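PDB 4P47: TRAP dicarboxylate transporter, DctP subunit, which probably binds a small organic solute, such as a dicarboxylate, in the periplasm and delivers it to a TRAP-type membrane transporter. Local coordinates for residues Ile218-Leu232 / Ala282-Leu296. Sequence-based numbering, arbitrary orientation.
Sequences IINAKFYEVQKYLTL and ALDEIKKTGMQVTEL
A right-handed beta-alpha-beta crossover closes here: strand 229-245 leads into the long helix 254-288, whose chain turns back so that strand 292-295 pairs in parallel with residues 229-232. The ladder rests on four nearly straight backbone hydrogen bonds, running from Gln292 N to Lys228 O (2.9 Å) through Leu230 and Thr294 to Leu232 N on Thr294 O (2.9 Å). Beneath it, Leu230 CD2 meets Leu283 CD2 at 4.0 Å and also reaches Ile286 CG2, the side chains crossing at about a right angle. Ile286 turns its other branch toward helix 216-220, where its CG1 lies 3.9 Å from Ile219 CD1. Between strand and helix runs Met291, bent at its last torsion (chi3 70°), which brings CE to 3.4 Å from Gln227 O while SD packs on Ile218 CG2 at 3.7 Å. At the helix end, where Gly290 completes a Schellman motif, Thr289 lays CG2 over one face of the Tyr224 ring, a CH-pi contact 3.9 Å from the centroid, and its OG1 donates to Ile286 O (2.7 Å). A glycine in place of Thr289 would probably leave that ring face without its methyl cover and Ile286 O with one donor fewer. Strand pairing over a helix packed on its face is typical of the alpha/beta lobes of periplasmic solute-binding proteins.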
ATOM      1  N   ILE A 218     -11.972   8.990   0.548  1.00  7.76           N
ATOM      2  CA  ILE A 218     -13.392   9.306   0.563  1.00  6.86           C
ATOM      3  C   ILE A 218     -13.636  10.571   1.382  1.00  8.40           C
ATOM      4  O   ILE A 218     -14.428  11.437   0.997  1.00  8.82           O
ATOM      5  CB  ILE A 218     -14.223   8.123   1.112  1.00  6.78           C
ATOM      6  CG1 ILE A 218     -14.058   6.912   0.196  1.00  7.22           C
ATOM      7  CG2 ILE A 218     -15.704   8.512   1.236  1.00  9.55           C
ATOM      8  CD1 ILE A 218     -14.540   5.597   0.771  1.00  7.45           C
ATOM      9  N   ILE A 219     -12.959  10.672   2.520  1.00  9.21           N
ATOM     10  CA  ILE A 219     -13.053  11.869   3.340  1.00 10.86           C
ATOM     11  C   ILE A 219     -12.254  13.027   2.732  1.00 11.70           C
ATOM     12  O   ILE A 219     -12.797  14.125   2.558  1.00 12.45           O
ATOM     13  CB  ILE A 219     -12.592  11.574   4.768  1.00  9.98           C
ATOM     14  CG1 ILE A 219     -13.542  10.566   5.447  1.00 12.64           C
ATOM     15  CG2 ILE A 219     -12.459  12.879   5.554  1.00 13.42           C
ATOM     16  CD1 ILE A 219     -14.962  11.029   5.657  1.00 15.55           C
ATOM     17  N   ASN A 220     -10.991  12.797   2.387  1.00 10.02           N
ATOM     18  CA  ASN A 220     -10.114  13.878   1.943  1.00 11.37           C
ATOM     19  C   ASN A 220     -10.630  14.583   0.692  1.00 13.50           C
ATOM     20  O   ASN A 220     -10.579  15.816   0.597  1.00 14.81           O
ATOM     21  CB  ASN A 220      -8.691  13.357   1.713  1.00 12.89           C
ATOM     22  CG  ASN A 220      -8.082  12.743   2.966  1.00 21.77           C
ATOM     23  OD1 ASN A 220      -8.495  13.052   4.083  1.00 23.13           O
ATOM     24  ND2 ASN A 220      -7.088  11.878   2.785  1.00 24.40           N
ATOM     25  N   ALA A 221     -11.136  13.809  -0.263  1.00 10.41           N
ATOM     26  CA  ALA A 221     -11.657  14.355  -1.517  1.00 11.38           C
ATOM     27  C   ALA A 221     -13.174  14.556  -1.495  1.00 11.44           C
ATOM     28  O   ALA A 221     -13.773  14.931  -2.505  1.00 12.15           O
ATOM     29  CB  ALA A 221     -11.259  13.468  -2.684  1.00 12.24           C
ATOM     30  N   LYS A 222     -13.806  14.288  -0.353  1.00 10.04           N
ATOM     31  CA  LYS A 222     -15.248  14.473  -0.177  1.00 10.72           C
ATOM     32  C   LYS A 222     -16.088  13.656  -1.148  1.00  9.46           C
ATOM     33  O   LYS A 222     -17.150  14.057  -1.602  1.00  9.45           O
ATOM     34  CB  LYS A 222     -15.619  15.951  -0.266  1.00 13.15           C
ATOM     35  CG  LYS A 222     -14.771  16.836   0.643  1.00 17.47           C
ATOM     36  CD  LYS A 222     -15.219  18.300   0.538  1.00 20.43           C
ATOM     37  CE  LYS A 222     -14.391  19.221   1.408  1.00 35.33           C
ATOM     38  NZ  LYS A 222     -14.641  18.960   2.842  1.00 40.27           N
ATOM     39  N   PHE A 223     -15.622  12.452  -1.441  1.00  9.21           N
ATOM     40  CA  PHE A 223     -16.357  11.595  -2.346  1.00  7.55           C
ATOM     41  C   PHE A 223     -17.705  11.167  -1.744  1.00  8.65           C
ATOM     42  O   PHE A 223     -18.603  10.777  -2.462  1.00  8.10           O
ATOM     43  CB  PHE A 223     -15.532  10.356  -2.723  1.00  8.31           C
ATOM     44  CG  PHE A 223     -14.320  10.628  -3.583  1.00  7.69           C
ATOM     45  CD1 PHE A 223     -14.229  11.722  -4.420  1.00  7.93           C
ATOM     46  CD2 PHE A 223     -13.260   9.744  -3.563  1.00  8.03           C
ATOM     47  CE1 PHE A 223     -13.110  11.920  -5.206  1.00  9.79           C
ATOM     48  CE2 PHE A 223     -12.139   9.954  -4.347  1.00  9.09           C
ATOM     49  CZ  PHE A 223     -12.072  11.036  -5.158  1.00  9.31           C
ATOM     50  N   TYR A 224     -17.854  11.291  -0.418  1.00  8.70           N
ATOM     51  CA  TYR A 224     -19.123  10.997   0.222  1.00 11.50           C
ATOM     52  C   TYR A 224     -20.230  11.951  -0.268  1.00 11.45           C
ATOM     53  O   TYR A 224     -21.403  11.643  -0.092  1.00 13.15           O
ATOM     54  CB  TYR A 224     -18.986  11.068   1.752  1.00 11.95           C
ATOM     55  CG  TYR A 224     -18.493  12.402   2.269  1.00 11.31           C
ATOM     56  CD1 TYR A 224     -19.376  13.471   2.449  1.00 13.46           C
ATOM     57  CD2 TYR A 224     -17.160  12.605   2.575  1.00 13.62           C
ATOM     58  CE1 TYR A 224     -18.918  14.684   2.919  1.00 13.25           C
ATOM     59  CE2 TYR A 224     -16.692  13.816   3.039  1.00 13.79           C
ATOM     60  CZ  TYR A 224     -17.579  14.860   3.210  1.00 17.29           C
ATOM     61  OH  TYR A 224     -17.112  16.073   3.674  1.00 17.94           O
ATOM     62  N   GLU A 225     -19.877  13.073  -0.905  1.00 10.00           N
ATOM     63  CA  GLU A 225     -20.887  14.003  -1.420  1.00 10.57           C
ATOM     64  C   GLU A 225     -21.478  13.503  -2.725  1.00 10.24           C
ATOM     65  O   GLU A 225     -22.544  13.968  -3.152  1.00 11.86           O
ATOM     66  CB  GLU A 225     -20.285  15.402  -1.655  1.00 11.52           C
ATOM     67  CG  GLU A 225     -19.745  16.063  -0.401  1.00 11.67           C
ATOM     68  CD  GLU A 225     -19.127  17.438  -0.630  1.00 17.57           C
ATOM     69  OE1 GLU A 225     -18.987  17.858  -1.794  1.00 14.24           O
ATOM     70  OE2 GLU A 225     -18.768  18.112   0.363  1.00 17.73           O
ATOM     71  N   VAL A 226     -20.787  12.562  -3.371  1.00  9.32           N
ATOM     72  CA  VAL A 226     -21.121  12.156  -4.725  1.00  9.34           C
ATOM     73  C   VAL A 226     -21.152  10.632  -4.915  1.00  8.59           C
ATOM     74  O   VAL A 226     -21.241  10.143  -6.033  1.00  8.20           O
ATOM     75  CB  VAL A 226     -20.172  12.834  -5.770  1.00  8.89           C
ATOM     76  CG1 VAL A 226     -20.436  14.320  -5.810  1.00 10.81           C
ATOM     77  CG2 VAL A 226     -18.711  12.577  -5.440  1.00 10.71           C
ATOM     78  N   GLN A 227     -21.045   9.904  -3.799  1.00  7.36           N
ATOM     79  CA  GLN A 227     -21.090   8.447  -3.759  1.00  8.47           C
ATOM     80  C   GLN A 227     -21.909   7.981  -2.571  1.00  9.53           C
ATOM     81  O   GLN A 227     -21.601   8.324  -1.447  1.00  9.37           O
ATOM     82  CB  GLN A 227     -19.683   7.877  -3.597  1.00  6.60           C
ATOM     83  CG  GLN A 227     -18.694   8.245  -4.696  1.00  7.49           C
ATOM     84  CD  GLN A 227     -18.865   7.408  -5.941  1.00  6.86           C
ATOM     85  OE1 GLN A 227     -18.186   6.389  -6.108  1.00  6.73           O
ATOM     86  NE2 GLN A 227     -19.736   7.836  -6.847  1.00  6.57           N
ATOM     87  N   LYS A 228     -22.925   7.172  -2.822  1.00  7.57           N
ATOM     88  CA  LYS A 228     -23.763   6.640  -1.749  1.00  8.59           C
ATOM     89  C   LYS A 228     -23.322   5.301  -1.163  1.00  7.02           C
ATOM     90  O   LYS A 228     -23.797   4.938  -0.078  1.00  8.11           O
ATOM     91  CB  LYS A 228     -25.212   6.520  -2.222  1.00  9.11           C
ATOM     92  CG  LYS A 228     -25.939   7.866  -2.207  1.00 11.30           C
ATOM     93  CD  LYS A 228     -27.336   7.763  -2.823  1.00 17.08           C
ATOM     94  CE  LYS A 228     -28.202   9.008  -2.526  1.00 17.22           C
ATOM     95  NZ  LYS A 228     -27.598  10.263  -3.050  1.00 20.42           N
ATOM     96  N   TYR A 229     -22.417   4.598  -1.860  1.00  6.78           N
ATOM     97  CA  TYR A 229     -22.089   3.211  -1.514  1.00  6.75           C
ATOM     98  C   TYR A 229     -20.591   2.994  -1.386  1.00  6.01           C
ATOM     99  O   TYR A 229     -19.822   3.451  -2.229  1.00  6.96           O
ATOM    100  CB  TYR A 229     -22.666   2.252  -2.567  1.00  6.83           C
ATOM    101  CG  TYR A 229     -24.138   2.485  -2.776  1.00  7.89           C
ATOM    102  CD1 TYR A 229     -25.049   2.143  -1.787  1.00  9.62           C
ATOM    103  CD2 TYR A 229     -24.616   3.099  -3.917  1.00  9.53           C
ATOM    104  CE1 TYR A 229     -26.398   2.395  -1.933  1.00 12.09           C
ATOM    105  CE2 TYR A 229     -25.971   3.333  -4.082  1.00 10.59           C
ATOM    106  CZ  TYR A 229     -26.845   2.993  -3.077  1.00 10.91           C
ATOM    107  OH  TYR A 229     -28.207   3.230  -3.235  1.00 14.44           O
ATOM    108  N   LEU A 230     -20.197   2.273  -0.347  1.00  5.78           N
ATOM    109  CA  LEU A 230     -18.831   1.790  -0.143  1.00  5.81           C
ATOM    110  C   LEU A 230     -18.879   0.310   0.173  1.00  5.55           C
ATOM    111  O   LEU A 230     -19.677  -0.110   1.022  1.00  7.39           O
ATOM    112  CB  LEU A 230     -18.169   2.516   1.055  1.00  6.47           C
ATOM    113  CG  LEU A 230     -16.854   1.941   1.592  1.00  6.72           C
ATOM    114  CD1 LEU A 230     -15.756   1.951   0.520  1.00  7.97           C
ATOM    115  CD2 LEU A 230     -16.337   2.680   2.811  1.00  7.60           C
ATOM    116  N   THR A 231     -18.052  -0.477  -0.514  1.00  6.25           N
ATOM    117  CA  THR A 231     -17.814  -1.853  -0.126  1.00  6.19           C
ATOM    118  C   THR A 231     -16.376  -2.005   0.261  1.00  6.85           C
ATOM    119  O   THR A 231     -15.469  -1.535  -0.444  1.00  6.22           O
ATOM    120  CB  THR A 231     -18.126  -2.827  -1.254  1.00  6.35           C
ATOM    121  OG1 THR A 231     -19.524  -2.722  -1.532  1.00  8.88           O
ATOM    122  CG2 THR A 231     -17.814  -4.284  -0.856  1.00  8.11           C
ATOM    123  N   LEU A 232     -16.157  -2.662   1.397  1.00  7.10           N
ATOM    124  CA  LEU A 232     -14.814  -2.984   1.846  1.00  6.94           C
ATOM    125  C   LEU A 232     -14.331  -4.209   1.066  1.00  7.57           C
ATOM    126  O   LEU A 232     -14.194  -5.308   1.601  1.00  8.27           O
ATOM    127  CB  LEU A 232     -14.803  -3.206   3.356  1.00  6.42           C
ATOM    128  CG  LEU A 232     -15.318  -2.026   4.195  1.00  8.37           C
ATOM    129  CD1 LEU A 232     -15.104  -2.291   5.694  1.00 13.32           C
ATOM    130  CD2 LEU A 232     -14.670  -0.700   3.786  1.00  9.71           C
ATOM    131  N   ALA A 282     -11.876   7.137  10.265  1.00  9.35           N
ATOM    132  CA  ALA A 282     -12.357   7.460   8.932  1.00  8.76           C
ATOM    133  C   ALA A 282     -13.639   6.722   8.612  1.00  9.87           C
ATOM    134  O   ALA A 282     -14.570   7.280   8.047  1.00  9.07           O
ATOM    135  CB  ALA A 282     -11.311   7.107   7.903  1.00 10.54           C
ATOM    136  N   LEU A 283     -13.656   5.435   8.925  1.00  7.50           N
ATOM    137  CA  LEU A 283     -14.856   4.648   8.698  1.00  8.78           C
ATOM    138  C   LEU A 283     -16.028   5.147   9.550  1.00  9.56           C
ATOM    139  O   LEU A 283     -17.170   5.197   9.063  1.00  8.99           O
ATOM    140  CB  LEU A 283     -14.581   3.173   8.925  1.00 10.42           C
ATOM    141  CG  LEU A 283     -13.927   2.490   7.740  1.00 21.01           C
ATOM    142  CD1 LEU A 283     -13.377   1.145   8.165  1.00 21.04           C
ATOM    143  CD2 LEU A 283     -14.943   2.342   6.597  1.00 19.89           C
ATOM    144  N   ASP A 284     -15.758   5.542  10.793  1.00  9.10           N
ATOM    145  CA  ASP A 284     -16.791   6.168  11.616  1.00 10.89           C
ATOM    146  C   ASP A 284     -17.373   7.376  10.893  1.00 10.23           C
ATOM    147  O   ASP A 284     -18.603   7.540  10.813  1.00 10.43           O
ATOM    148  CB  ASP A 284     -16.197   6.652  12.948  1.00 13.90           C
ATOM    149  CG  ASP A 284     -15.768   5.522  13.875  1.00 17.95           C
ATOM    150  OD1 ASP A 284     -16.351   4.419  13.798  1.00 21.70           O
ATOM    151  OD2 ASP A 284     -14.873   5.772  14.719  1.00 21.15           O
ATOM    152  N   GLU A 285     -16.491   8.223  10.374  1.00  8.99           N
ATOM    153  CA  GLU A 285     -16.886   9.438   9.685  1.00  8.50           C
ATOM    154  C   GLU A 285     -17.659   9.128   8.420  1.00  8.80           C
ATOM    155  O   GLU A 285     -18.690   9.731   8.148  1.00  8.75           O
ATOM    156  CB  GLU A 285     -15.661  10.298   9.409  1.00 11.12           C
ATOM    157  CG  GLU A 285     -15.073  10.820  10.715  1.00 13.43           C
ATOM    158  CD  GLU A 285     -13.699  11.408  10.571  1.00 20.05           C
ATOM    159  OE1 GLU A 285     -13.106  11.327   9.477  1.00 21.02           O
ATOM    160  OE2 GLU A 285     -13.207  11.968  11.579  1.00 19.20           O
ATOM    161  N   ILE A 286     -17.180   8.170   7.643  1.00  8.25           N
ATOM    162  CA  ILE A 286     -17.858   7.773   6.414  1.00  7.37           C
ATOM    163  C   ILE A 286     -19.307   7.338   6.699  1.00  8.10           C
ATOM    164  O   ILE A 286     -20.250   7.742   6.008  1.00  8.63           O
ATOM    165  CB  ILE A 286     -17.060   6.663   5.713  1.00  6.68           C
ATOM    166  CG1 ILE A 286     -15.766   7.271   5.149  1.00  7.77           C
ATOM    167  CG2 ILE A 286     -17.871   6.009   4.620  1.00  7.80           C
ATOM    168  CD1 ILE A 286     -14.720   6.238   4.701  1.00  8.95           C
ATOM    169  N   LYS A 287     -19.492   6.521   7.719  1.00  7.90           N
ATOM    170  CA  LYS A 287     -20.828   6.062   8.042  1.00 10.20           C
ATOM    171  C   LYS A 287     -21.727   7.235   8.437  1.00 10.04           C
ATOM    172  O   LYS A 287     -22.897   7.278   8.052  1.00 10.34           O
ATOM    173  CB  LYS A 287     -20.768   5.002   9.128  1.00  9.04           C
ATOM    174  CG  LYS A 287     -20.162   3.692   8.604  1.00 10.50           C
ATOM    175  CD  LYS A 287     -19.882   2.691   9.688  1.00 12.90           C
ATOM    176  CE  LYS A 287     -19.229   1.457   9.103  1.00 18.67           C
ATOM    177  NZ  LYS A 287     -18.841   0.484  10.150  1.00 19.71           N
ATOM    178  N   LYS A 288     -21.191   8.221   9.150  1.00  9.14           N
ATOM    179  CA  LYS A 288     -21.997   9.358   9.592  1.00  8.38           C
ATOM    180  C   LYS A 288     -22.367  10.292   8.449  1.00  9.27           C
ATOM    181  O   LYS A 288     -23.288  11.102   8.584  1.00  9.13           O
ATOM    182  CB  LYS A 288     -21.270  10.089  10.721  1.00 11.97           C
ATOM    183  CG  LYS A 288     -21.270   9.217  11.989  1.00 26.68           C
ATOM    184  CD  LYS A 288     -20.764   9.900  13.269  1.00 37.14           C
ATOM    185  CE  LYS A 288     -21.896  10.476  14.148  1.00 30.14           C
ATOM    186  NZ  LYS A 288     -22.952   9.506  14.601  1.00 22.97           N
ATOM    187  N   THR A 289     -21.710  10.185   7.301  1.00  7.39           N
ATOM    188  CA  THR A 289     -22.109  10.959   6.135  1.00  8.74           C
ATOM    189  C   THR A 289     -23.325  10.344   5.447  1.00  8.74           C
ATOM    190  O   THR A 289     -23.868  10.939   4.498  1.00 11.77           O
ATOM    191  CB  THR A 289     -20.985  11.116   5.082  1.00 10.44           C
ATOM    192  OG1 THR A 289     -20.747   9.865   4.414  1.00 10.98           O
ATOM    193  CG2 THR A 289     -19.741  11.664   5.697  1.00 11.41           C
ATOM    194  N   GLY A 290     -23.749   9.169   5.887  1.00  7.35           N
ATOM    195  CA  GLY A 290     -24.885   8.484   5.303  1.00  8.68           C
ATOM    196  C   GLY A 290     -24.560   7.599   4.106  1.00  8.75           C
ATOM    197  O   GLY A 290     -25.475   7.143   3.412  1.00 10.58           O
ATOM    198  N   MET A 291     -23.280   7.349   3.864  1.00  7.87           N
ATOM    199  CA  MET A 291     -22.885   6.308   2.934  1.00  8.69           C
ATOM    200  C   MET A 291     -23.244   4.965   3.530  1.00  8.79           C
ATOM    201  O   MET A 291     -23.099   4.749   4.727  1.00 11.33           O
ATOM    202  CB  MET A 291     -21.387   6.361   2.668  1.00  9.07           C
ATOM    203  CG  MET A 291     -20.959   7.555   1.877  1.00  8.45           C
ATOM    204  SD  MET A 291     -19.267   7.445   1.270  1.00 10.28           S
ATOM    205  CE  MET A 291     -19.395   6.162   0.029  1.00 11.66           C
ATOM    206  N   GLN A 292     -23.655   4.032   2.677  1.00  8.67           N
ATOM    207  CA  GLN A 292     -23.950   2.679   3.118  1.00  9.54           C
ATOM    208  C   GLN A 292     -22.694   1.844   2.917  1.00  7.94           C
ATOM    209  O   GLN A 292     -22.177   1.769   1.810  1.00  7.60           O
ATOM    210  CB  GLN A 292     -25.099   2.100   2.281  1.00 10.68           C
ATOM    211  CG  GLN A 292     -25.430   0.621   2.601  1.00 13.59           C
ATOM    212  CD  GLN A 292     -26.542   0.010   1.731  1.00 19.06           C
ATOM    213  OE1 GLN A 292     -27.349   0.715   1.135  1.00 19.29           O
ATOM    214  NE2 GLN A 292     -26.574  -1.316   1.667  1.00 19.55           N
ATOM    215  N   VAL A 293     -22.235   1.194   3.976  1.00  8.63           N
ATOM    216  CA  VAL A 293     -21.006   0.406   3.938  1.00  9.53           C
ATOM    217  C   VAL A 293     -21.327  -1.092   3.977  1.00  9.14           C
ATOM    218  O   VAL A 293     -22.009  -1.603   4.880  1.00 12.60           O
ATOM    219  CB  VAL A 293     -20.073   0.789   5.103  1.00 10.86           C
ATOM    220  CG1 VAL A 293     -18.752   0.035   5.019  1.00 12.46           C
ATOM    221  CG2 VAL A 293     -19.823   2.278   5.116  1.00 11.45           C
ATOM    222  N   THR A 294     -20.830  -1.789   2.974  1.00  7.89           N
ATOM    223  CA  THR A 294     -21.024  -3.212   2.851  1.00  9.67           C
ATOM    224  C   THR A 294     -19.712  -3.932   3.104  1.00  9.10           C
ATOM    225  O   THR A 294     -18.676  -3.541   2.591  1.00  9.22           O
ATOM    226  CB  THR A 294     -21.561  -3.557   1.446  1.00  9.41           C
ATOM    227  OG1 THR A 294     -22.818  -2.893   1.239  1.00 13.17           O
ATOM    228  CG2 THR A 294     -21.763  -5.062   1.301  1.00 12.83           C
ATOM    229  N   GLU A 295     -19.760  -4.974   3.932  1.00 11.39           N
ATOM    230  CA  GLU A 295     -18.614  -5.846   4.161  1.00 13.21           C
ATOM    231  C   GLU A 295     -18.842  -7.158   3.442  1.00 15.04           C
ATOM    232  O   GLU A 295     -19.976  -7.594   3.268  1.00 16.75           O
ATOM    233  CB  GLU A 295     -18.442  -6.123   5.651  1.00 15.54           C
ATOM    234  CG  GLU A 295     -18.109  -4.894   6.464  1.00 23.62           C
ATOM    235  CD  GLU A 295     -17.877  -5.213   7.925  1.00 37.71           C
ATOM    236  OE1 GLU A 295     -18.500  -6.175   8.429  1.00 42.60           O
ATOM    237  OE2 GLU A 295     -17.073  -4.505   8.567  1.00 45.16           O
ATOM    238  N   LEU A 296     -17.751  -7.778   3.027  1.00 12.63           N
ATOM    239  CA  LEU A 296     -17.776  -9.117   2.455  1.00 12.38           C
ATOM    240  C   LEU A 296     -17.352 -10.170   3.466  1.00 12.33           C
ATOM    241  O   LEU A 296     -16.391  -9.970   4.202  1.00 13.17           O
ATOM    242  CB  LEU A 296     -16.815  -9.187   1.263  1.00 13.03           C
ATOM    243  CG  LEU A 296     -16.924  -8.094   0.204  1.00 13.27           C
ATOM    244  CD1 LEU A 296     -15.882  -8.272  -0.882  1.00 13.90           C
ATOM    245  CD2 LEU A 296     -18.322  -8.107  -0.408  1.00 14.93           C
TER
HETATM  246  O   HOH W   1     -23.316  12.012   2.124  1.00 15.21           O
HETATM  247  O   HOH W   2     -26.284   5.667   1.175  1.00 12.40           O
HETATM  248  O   HOH W   3     -15.088  -6.843   3.640  1.00 13.67           O